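Local coordinates for protein TetR family transcriptional regulator (Clostridium perfringens, PDB 6AZH) that probably binds DNA as a dimeric TetR-family transcriptional regulator, with a putative role in controlling fatty acid metabolism genes, at residues A10-A15 with N55-K60; M4-K9 with A36-G41. One frame throughout, in Å; residues are numbered along the deposited sequence.

Interaction 1: A10-A15 with N55-K60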
ATOM      1  N   ALA A  10     -18.634 -20.485   0.263  1.00 16.92           N
ATOM      2  CA  ALA A  10     -17.557 -21.189   0.943  1.00 20.45           C
ATOM      3  C   ALA A  10     -16.228 -20.964   0.235  1.00 16.45           C
ATOM      4  O   ALA A  10     -15.206 -20.724   0.887  1.00 17.77           O
ATOM      5  CB  ALA A  10     -17.874 -22.695   1.023  1.00 18.34           C
ATOM      6  N   ILE A  11     -16.231 -21.046  -1.097  1.00 19.40           N
ATOM      7  CA  ILE A  11     -15.029 -20.788  -1.889  1.00 17.83           C
ATOM      8  C   ILE A  11     -14.592 -19.348  -1.699  1.00 18.20           C
ATOM      9  O   ILE A  11     -13.407 -19.061  -1.488  1.00 20.18           O
ATOM     10  CB  ILE A  11     -15.297 -21.102  -3.373  1.00 17.14           C
ATOM     11  CG1 ILE A  11     -15.420 -22.622  -3.574  1.00 21.13           C
ATOM     12  CG2 ILE A  11     -14.195 -20.532  -4.289  1.00 20.31           C
ATOM     13  CD1 ILE A  11     -16.059 -23.004  -4.869  1.00 21.38           C
ATOM     14  N   PHE A  12     -15.546 -18.424  -1.764  1.00 16.86           N
ATOM     15  CA  PHE A  12     -15.244 -17.005  -1.562  1.00 20.64           C
ATOM     16  C   PHE A  12     -14.516 -16.776  -0.246  1.00 20.16           C
ATOM     17  O   PHE A  12     -13.421 -16.192  -0.216  1.00 21.48           O
ATOM     18  CB  PHE A  12     -16.545 -16.202  -1.611  1.00 20.33           C
ATOM     19  CG  PHE A  12     -16.376 -14.724  -1.315  1.00 18.66           C
ATOM     20  CD1 PHE A  12     -15.927 -13.856  -2.295  1.00 19.99           C
ATOM     21  CD2 PHE A  12     -16.691 -14.212  -0.065  1.00 21.32           C
ATOM     22  CE1 PHE A  12     -15.781 -12.497  -2.035  1.00 20.85           C
ATOM     23  CE2 PHE A  12     -16.545 -12.843   0.213  1.00 23.58           C
ATOM     24  CZ  PHE A  12     -16.098 -11.987  -0.779  1.00 22.64           C
ATOM     25  N   GLU A  13     -15.103 -17.236   0.863  1.00 21.39           N
ATOM     26  CA  GLU A  13     -14.495 -16.980   2.163  1.00 18.66           C
ATOM     27  C   GLU A  13     -13.171 -17.715   2.322  1.00 19.55           C
ATOM     28  O   GLU A  13     -12.208 -17.153   2.856  1.00 20.73           O
ATOM     29  CB  GLU A  13     -15.467 -17.351   3.279  1.00 21.74           C
ATOM     30  CG  GLU A  13     -16.480 -16.242   3.541  1.00 27.88           C
ATOM     31  CD  GLU A  13     -17.528 -16.600   4.573  1.00 45.88           C
ATOM     32  OE1 GLU A  13     -17.336 -17.591   5.316  1.00 43.34           O
ATOM     33  OE2 GLU A  13     -18.553 -15.886   4.638  1.00 46.38           O
ATOM     34  N   ALA A  14     -13.088 -18.970   1.872  1.00 19.48           N
ATOM     35  CA  ALA A  14     -11.821 -19.678   1.980  1.00 19.13           C
ATOM     36  C   ALA A  14     -10.762 -19.067   1.077  1.00 16.54           C
ATOM     37  O   ALA A  14      -9.587 -18.980   1.463  1.00 21.35           O
ATOM     38  CB  ALA A  14     -12.002 -21.171   1.651  1.00 19.36           C
ATOM     39  N   ALA A  15     -11.139 -18.677  -0.139  1.00 17.18           N
ATOM     40  CA  ALA A  15     -10.153 -18.145  -1.070  1.00 16.74           C
ATOM     41  C   ALA A  15      -9.539 -16.861  -0.527  1.00 17.02           C
ATOM     42  O   ALA A  15      -8.335 -16.631  -0.672  1.00 19.09           O
ATOM     43  CB  ALA A  15     -10.788 -17.885  -2.434  1.00 15.97           C
ATOM     44  N   ASN A  55     -10.601 -13.607  -9.562  1.00 17.58           N
ATOM     45  CA  ASN A  55     -11.342 -12.490 -10.146  1.00 19.42           C
ATOM     46  C   ASN A  55     -12.757 -12.413  -9.588  1.00 20.63           C
ATOM     47  O   ASN A  55     -13.275 -11.315  -9.331  1.00 19.30           O
ATOM     48  CB  ASN A  55     -11.364 -12.625 -11.668  1.00 19.86           C
ATOM     49  CG  ASN A  55     -10.018 -12.338 -12.290  1.00 22.43           C
ATOM     50  OD1 ASN A  55      -9.161 -11.689 -11.680  1.00 22.43           O
ATOM     51  ND2 ASN A  55      -9.820 -12.818 -13.515  1.00 22.85           N
ATOM     52  N   PHE A  56     -13.393 -13.572  -9.405  1.00 18.91           N
ATOM     53  CA  PHE A  56     -14.707 -13.627  -8.774  1.00 18.54           C
ATOM     54  C   PHE A  56     -14.668 -13.029  -7.369  1.00 18.49           C
ATOM     55  O   PHE A  56     -15.525 -12.209  -7.007  1.00 22.22           O
ATOM     56  CB  PHE A  56     -15.175 -15.090  -8.755  1.00 18.58           C
ATOM     57  CG  PHE A  56     -16.228 -15.379  -7.740  1.00 18.85           C
ATOM     58  CD1 PHE A  56     -17.560 -15.152  -8.028  1.00 24.56           C
ATOM     59  CD2 PHE A  56     -15.888 -15.916  -6.510  1.00 25.19           C
ATOM     60  CE1 PHE A  56     -18.535 -15.419  -7.090  1.00 26.04           C
ATOM     61  CE2 PHE A  56     -16.863 -16.187  -5.572  1.00 28.14           C
ATOM     62  CZ  PHE A  56     -18.179 -15.937  -5.867  1.00 19.41           C
ATOM     63  N   VAL A  57     -13.648 -13.394  -6.577  1.00 17.38           N
ATOM     64  CA  VAL A  57     -13.521 -12.865  -5.217  1.00 16.30           C
ATOM     65  C   VAL A  57     -13.342 -11.344  -5.249  1.00 20.57           C
ATOM     66  O   VAL A  57     -13.993 -10.609  -4.491  1.00 18.83           O
ATOM     67  CB  VAL A  57     -12.359 -13.549  -4.465  1.00 16.07           C
ATOM     68  CG1 VAL A  57     -12.132 -12.883  -3.114  1.00 19.03           C
ATOM     69  CG2 VAL A  57     -12.622 -15.071  -4.277  1.00 18.77           C
ATOM     70  N   ILE A  58     -12.462 -10.849  -6.130  1.00 17.25           N
ATOM     71  CA  ILE A  58     -12.262  -9.397  -6.234  1.00 17.28           C
ATOM     72  C   ILE A  58     -13.575  -8.711  -6.578  1.00 18.20           C
ATOM     73  O   ILE A  58     -13.956  -7.710  -5.961  1.00 18.49           O
ATOM     74  CB  ILE A  58     -11.190  -9.057  -7.289  1.00 20.06           C
ATOM     75  CG1 ILE A  58      -9.795  -9.529  -6.861  1.00 17.91           C
ATOM     76  CG2 ILE A  58     -11.233  -7.543  -7.632  1.00 19.44           C
ATOM     77  CD1 ILE A  58      -9.273  -8.914  -5.574  1.00 16.94           C
ATOM     78  N   SER A  59     -14.283  -9.237  -7.582  1.00 17.92           N
ATOM     79  CA  SER A  59     -15.499  -8.574  -8.043  1.00 22.52           C
ATOM     80  C   SER A  59     -16.571  -8.580  -6.957  1.00 23.38           C
ATOM     81  O   SER A  59     -17.147  -7.536  -6.633  1.00 23.10           O
ATOM     82  CB  SER A  59     -16.011  -9.246  -9.317  1.00 25.73           C
ATOM     83  OG  SER A  59     -17.129  -8.547  -9.828  1.00 31.92           O
ATOM     84  N   LYS A  60     -16.828  -9.746  -6.358  1.00 22.45           N
ATOM     85  CA  LYS A  60     -17.811  -9.814  -5.280  1.00 22.33           C
ATOM     86  C   LYS A  60     -17.399  -8.952  -4.090  1.00 21.84           C
ATOM     87  O   LYS A  60     -18.227  -8.217  -3.532  1.00 19.73           O
ATOM     88  CB  LYS A  60     -18.021 -11.260  -4.842  1.00 22.91           C
ATOM     89  CG  LYS A  60     -18.791 -11.402  -3.545  1.00 25.01           C
ATOM     90  CD  LYS A  60     -20.250 -10.958  -3.723  1.00 31.45           C
ATOM     91  CE  LYS A  60     -20.916 -11.686  -4.907  1.00 35.14           C
ATOM     92  NZ  LYS A  60     -22.278 -11.148  -5.238  1.00 36.80           N
TER

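Interaction 2: M4-K9 with A36-G41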
HETATM    1  N   MSE A   4     -24.963 -15.402  -3.237  1.00 43.01           N
HETATM    2  CA  MSE A   4     -24.036 -16.526  -3.334  1.00 37.63           C
HETATM    3  C   MSE A   4     -24.582 -17.779  -2.638  1.00 39.27           C
HETATM    4  O   MSE A   4     -24.903 -17.745  -1.442  1.00 40.46           O
HETATM    5  CB  MSE A   4     -22.678 -16.162  -2.720  1.00 34.42           C
HETATM    6  CG  MSE A   4     -21.702 -15.443  -3.644  1.00 22.13           C
HETATM    7 SE   MSE A   4     -20.016 -15.208  -2.666  1.00 39.94          SE
HETATM    8  CE  MSE A   4     -20.586 -13.768  -1.443  1.00 34.52           C
ATOM      9  N   ASN A   5     -24.658 -18.891  -3.370  1.00 32.72           N
ATOM     10  CA  ASN A   5     -25.059 -20.149  -2.760  1.00 31.07           C
ATOM     11  C   ASN A   5     -23.955 -20.642  -1.817  1.00 31.14           C
ATOM     12  O   ASN A   5     -22.957 -19.953  -1.572  1.00 27.75           O
ATOM     13  CB  ASN A   5     -25.419 -21.171  -3.836  1.00 27.00           C
ATOM     14  CG  ASN A   5     -24.272 -21.484  -4.790  1.00 34.10           C
ATOM     15  OD1 ASN A   5     -23.093 -21.321  -4.469  1.00 30.87           O
ATOM     16  ND2 ASN A   5     -24.625 -21.966  -5.971  1.00 27.85           N
ATOM     17  N   ARG A   6     -24.139 -21.838  -1.244  1.00 21.76           N
ATOM     18  CA  ARG A   6     -23.160 -22.290  -0.265  1.00 24.43           C
ATOM     19  C   ARG A   6     -21.812 -22.539  -0.929  1.00 21.68           C
ATOM     20  O   ARG A   6     -20.772 -22.191  -0.363  1.00 22.81           O
ATOM     21  CB  ARG A   6     -23.639 -23.545   0.465  1.00 22.71           C
ATOM     22  CG  ARG A   6     -22.694 -24.022   1.568  1.00 19.71           C
ATOM     23  CD  ARG A   6     -21.697 -25.061   1.055  1.00 18.97           C
ATOM     24  NE  ARG A   6     -20.646 -25.344   2.022  1.00 20.62           N
ATOM     25  CZ  ARG A   6     -19.749 -26.305   1.866  1.00 24.36           C
ATOM     26  NH1 ARG A   6     -19.785 -27.066   0.783  1.00 23.14           N
ATOM     27  NH2 ARG A   6     -18.833 -26.513   2.797  1.00 30.02           N
ATOM     28  N   THR A   7     -21.814 -23.138  -2.124  1.00 25.64           N
ATOM     29  CA  THR A   7     -20.556 -23.484  -2.783  1.00 22.36           C
ATOM     30  C   THR A   7     -19.726 -22.236  -3.065  1.00 21.03           C
ATOM     31  O   THR A   7     -18.536 -22.172  -2.725  1.00 21.59           O
ATOM     32  CB  THR A   7     -20.835 -24.241  -4.076  1.00 26.90           C
ATOM     33  OG1 THR A   7     -21.318 -25.550  -3.749  1.00 27.09           O
ATOM     34  CG2 THR A   7     -19.568 -24.352  -4.911  1.00 25.54           C
ATOM     35  N   LYS A   8     -20.351 -21.222  -3.664  1.00 20.78           N
ATOM     36  CA  LYS A   8     -19.611 -20.008  -3.987  1.00 24.86           C
ATOM     37  C   LYS A   8     -19.243 -19.229  -2.730  1.00 24.09           C
ATOM     38  O   LYS A   8     -18.128 -18.700  -2.635  1.00 19.78           O
ATOM     39  CB  LYS A   8     -20.418 -19.161  -4.961  1.00 26.83           C
ATOM     40  CG  LYS A   8     -20.380 -19.708  -6.385  1.00 26.07           C
ATOM     41  CD  LYS A   8     -21.245 -18.880  -7.311  1.00 34.45           C
ATOM     42  CE  LYS A   8     -20.756 -18.974  -8.752  1.00 32.92           C
ATOM     43  NZ  LYS A   8     -21.277 -20.191  -9.423  1.00 43.75           N
ATOM     44  N   LYS A   9     -20.144 -19.162  -1.740  1.00 23.11           N
ATOM     45  CA  LYS A   9     -19.804 -18.469  -0.496  1.00 22.17           C
ATOM     46  C   LYS A   9     -18.645 -19.146   0.224  1.00 24.34           C
ATOM     47  O   LYS A   9     -17.756 -18.468   0.753  1.00 21.69           O
ATOM     48  CB  LYS A   9     -21.014 -18.381   0.439  1.00 29.73           C
ATOM     49  CG  LYS A   9     -20.685 -17.714   1.795  1.00 27.82           C
ATOM     50  CD  LYS A   9     -21.937 -17.130   2.452  1.00 39.12           C
ATOM     51  CE  LYS A   9     -21.589 -16.141   3.567  1.00 44.20           C
ATOM     52  NZ  LYS A   9     -21.011 -16.824   4.756  1.00 40.95           N
ATOM     53  N   ALA A  36     -12.360 -24.651   1.860  1.00 18.39           N
ATOM     54  CA  ALA A  36     -13.774 -24.356   1.690  1.00 16.30           C
ATOM     55  C   ALA A  36     -14.685 -25.514   2.071  1.00 21.58           C
ATOM     56  O   ALA A  36     -15.894 -25.303   2.182  1.00 23.37           O
ATOM     57  CB  ALA A  36     -14.066 -23.963   0.242  1.00 17.17           C
ATOM     58  N   ASN A  37     -14.156 -26.721   2.244  1.00 24.23           N
ATOM     59  CA  ASN A  37     -15.009 -27.895   2.431  1.00 23.26           C
ATOM     60  C   ASN A  37     -15.962 -28.050   1.253  1.00 19.08           C
ATOM     61  O   ASN A  37     -17.157 -28.281   1.427  1.00 20.55           O
ATOM     62  CB  ASN A  37     -15.793 -27.806   3.740  1.00 28.76           C
ATOM     63  CG  ASN A  37     -15.109 -28.508   4.869  1.00 30.18           C
ATOM     64  OD1 ASN A  37     -15.390 -29.674   5.140  1.00 39.32           O
ATOM     65  ND2 ASN A  37     -14.217 -27.802   5.550  1.00 42.01           N
ATOM     66  N   VAL A  38     -15.430 -27.876   0.045  1.00 18.48           N
ATOM     67  CA  VAL A  38     -16.167 -28.031  -1.201  1.00 17.41           C
ATOM     68  C   VAL A  38     -15.487 -29.125  -2.014  1.00 18.24           C
ATOM     69  O   VAL A  38     -14.273 -29.071  -2.237  1.00 18.35           O
ATOM     70  CB  VAL A  38     -16.217 -26.717  -1.995  1.00 19.76           C
ATOM     71  CG1 VAL A  38     -16.739 -26.951  -3.392  1.00 17.38           C
ATOM     72  CG2 VAL A  38     -17.094 -25.715  -1.271  1.00 18.11           C
ATOM     73  N   ALA A  39     -16.259 -30.116  -2.444  1.00 20.75           N
ATOM     74  CA  ALA A  39     -15.688 -31.170  -3.276  1.00 20.65           C
ATOM     75  C   ALA A  39     -15.015 -30.561  -4.507  1.00 18.41           C
ATOM     76  O   ALA A  39     -15.572 -29.673  -5.155  1.00 20.57           O
ATOM     77  CB  ALA A  39     -16.789 -32.151  -3.693  1.00 17.12           C
ATOM     78  N   LYS A  40     -13.812 -31.049  -4.843  1.00 21.34           N
ATOM     79  CA  LYS A  40     -13.042 -30.399  -5.904  1.00 20.40           C
ATOM     80  C   LYS A  40     -13.776 -30.437  -7.241  1.00 19.58           C
ATOM     81  O   LYS A  40     -13.705 -29.480  -8.024  1.00 18.50           O
ATOM     82  CB  LYS A  40     -11.654 -31.035  -6.032  1.00 23.88           C
ATOM     83  CG  LYS A  40     -10.556 -30.015  -6.323  1.00 25.69           C
ATOM     84  CD  LYS A  40      -9.193 -30.660  -6.512  1.00 33.50           C
ATOM     85  CE  LYS A  40      -8.795 -31.497  -5.318  1.00 30.02           C
ATOM     86  NZ  LYS A  40      -7.330 -31.398  -5.053  1.00 27.84           N
ATOM     87  N   GLY A  41     -14.487 -31.532  -7.526  1.00 19.26           N
ATOM     88  CA  GLY A  41     -15.258 -31.586  -8.760  1.00 22.85           C
ATOM     89  C   GLY A  41     -16.329 -30.513  -8.828  1.00 20.63           C
ATOM     90  O   GLY A  41     -16.599 -29.954  -9.895  1.00 20.55           O
TER

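Interaction 1: A10-A15 with N55-K60
F12 buries the largest share of this contact, reaching from helix 6-26 onto the flank of helix 50-74. Its CG stands anti to the backbone N (chi1 176°), which swings the ring across to V57 and K60. The CD1-CE1 side of the ring does the touching: CE1 lies 3.8 Å from V57 CG1, and the carbonyl oxygen V57 O sits at the ring edge, in plane, 3.6 Å from the same CE1. The K60 side chain crosses that of F12 at about a right angle and brings its CG to 3.5 Å from F12 CE1, while the chain beyond bends at chi2 and chi3 and carries NZ off to a salt bridge with E63. In the TetR fold this is where the first helix of the DNA-binding domain packs on the helix that leads into the C-terminal domain; the two segments run nearly perpendicular, at 93°, with axes 9.9 Å apart. Both V57 methyls meet the F12 ring; CG2, anti to the carbonyl carbon, also reaches A15 CB at 3.8 Å. At the near end of the F12 side chain, F56 CE2 rests 4.0 Å from F12 CB. V57 also touches M103 of helix 98-106.

Interaction 2: M4-K9 with A36-G41
The R6 guanidinium has a methyl, V38 CG2, over one face, 3.6 Å from R6 NH1, and the carbonyl oxygen of N37 at its edge, in plane. Both terminal nitrogens donate end-on to that one oxygen, R6 NH2 at 2.8 Å and R6 NH1 at 3.0 Å from N37 O. Neither bond is straight (146° and 137°), as expected when two N-H groups share one acceptor, and both donors stand above the carbonyl plane. R6 gets there with CG anti to its backbone N (chi1 -176°) and a bend at chi2, its chain sliding past V38 in the opposite direction. T7 CG2 meets V38 CG1 at 4.1 Å, the two side chains crossing at about a right angle. N37 follows helix 29-36 with positive phi in a Schellman motif, and A39 occupies the N-cap position of helix 40-46: this is the turn of the TetR helix-turn-helix, tied here to the start of helix 6-26. That start is itself capped, N5 OD1 accepting from K8 N at 2.9 Å, nearly along the C=O axis. A cation placed at the C-terminal end of helix 29-36 would complement the negative end of that helix's dipole, and the paired bonds probably restrain rotation of the guanidinium.

Interactions 1 and 2 share helix 6-26, their centres 10 Å apart and on the same side of the chain's centre. Along the chain their segments alternate: 4-9, 10-15, 36-41, then 55-60. Interleaved residues of helix 6-26 serve both partners: A10 and A14 lie against A36 at the end of helix 29-36, F12 and A15 against helix 50-74, which follows helix 40-46. Selenomethionine M4 also bridges the contacts, its CE 3.6 Å from K60 CD. Helix 6-26 therefore joins the helix-turn-helix, which probably reads DNA as in other TetR regulators, to the helix leading into the C-terminal domain, consistent with ligand-induced movements being passed to the DNA-binding domain.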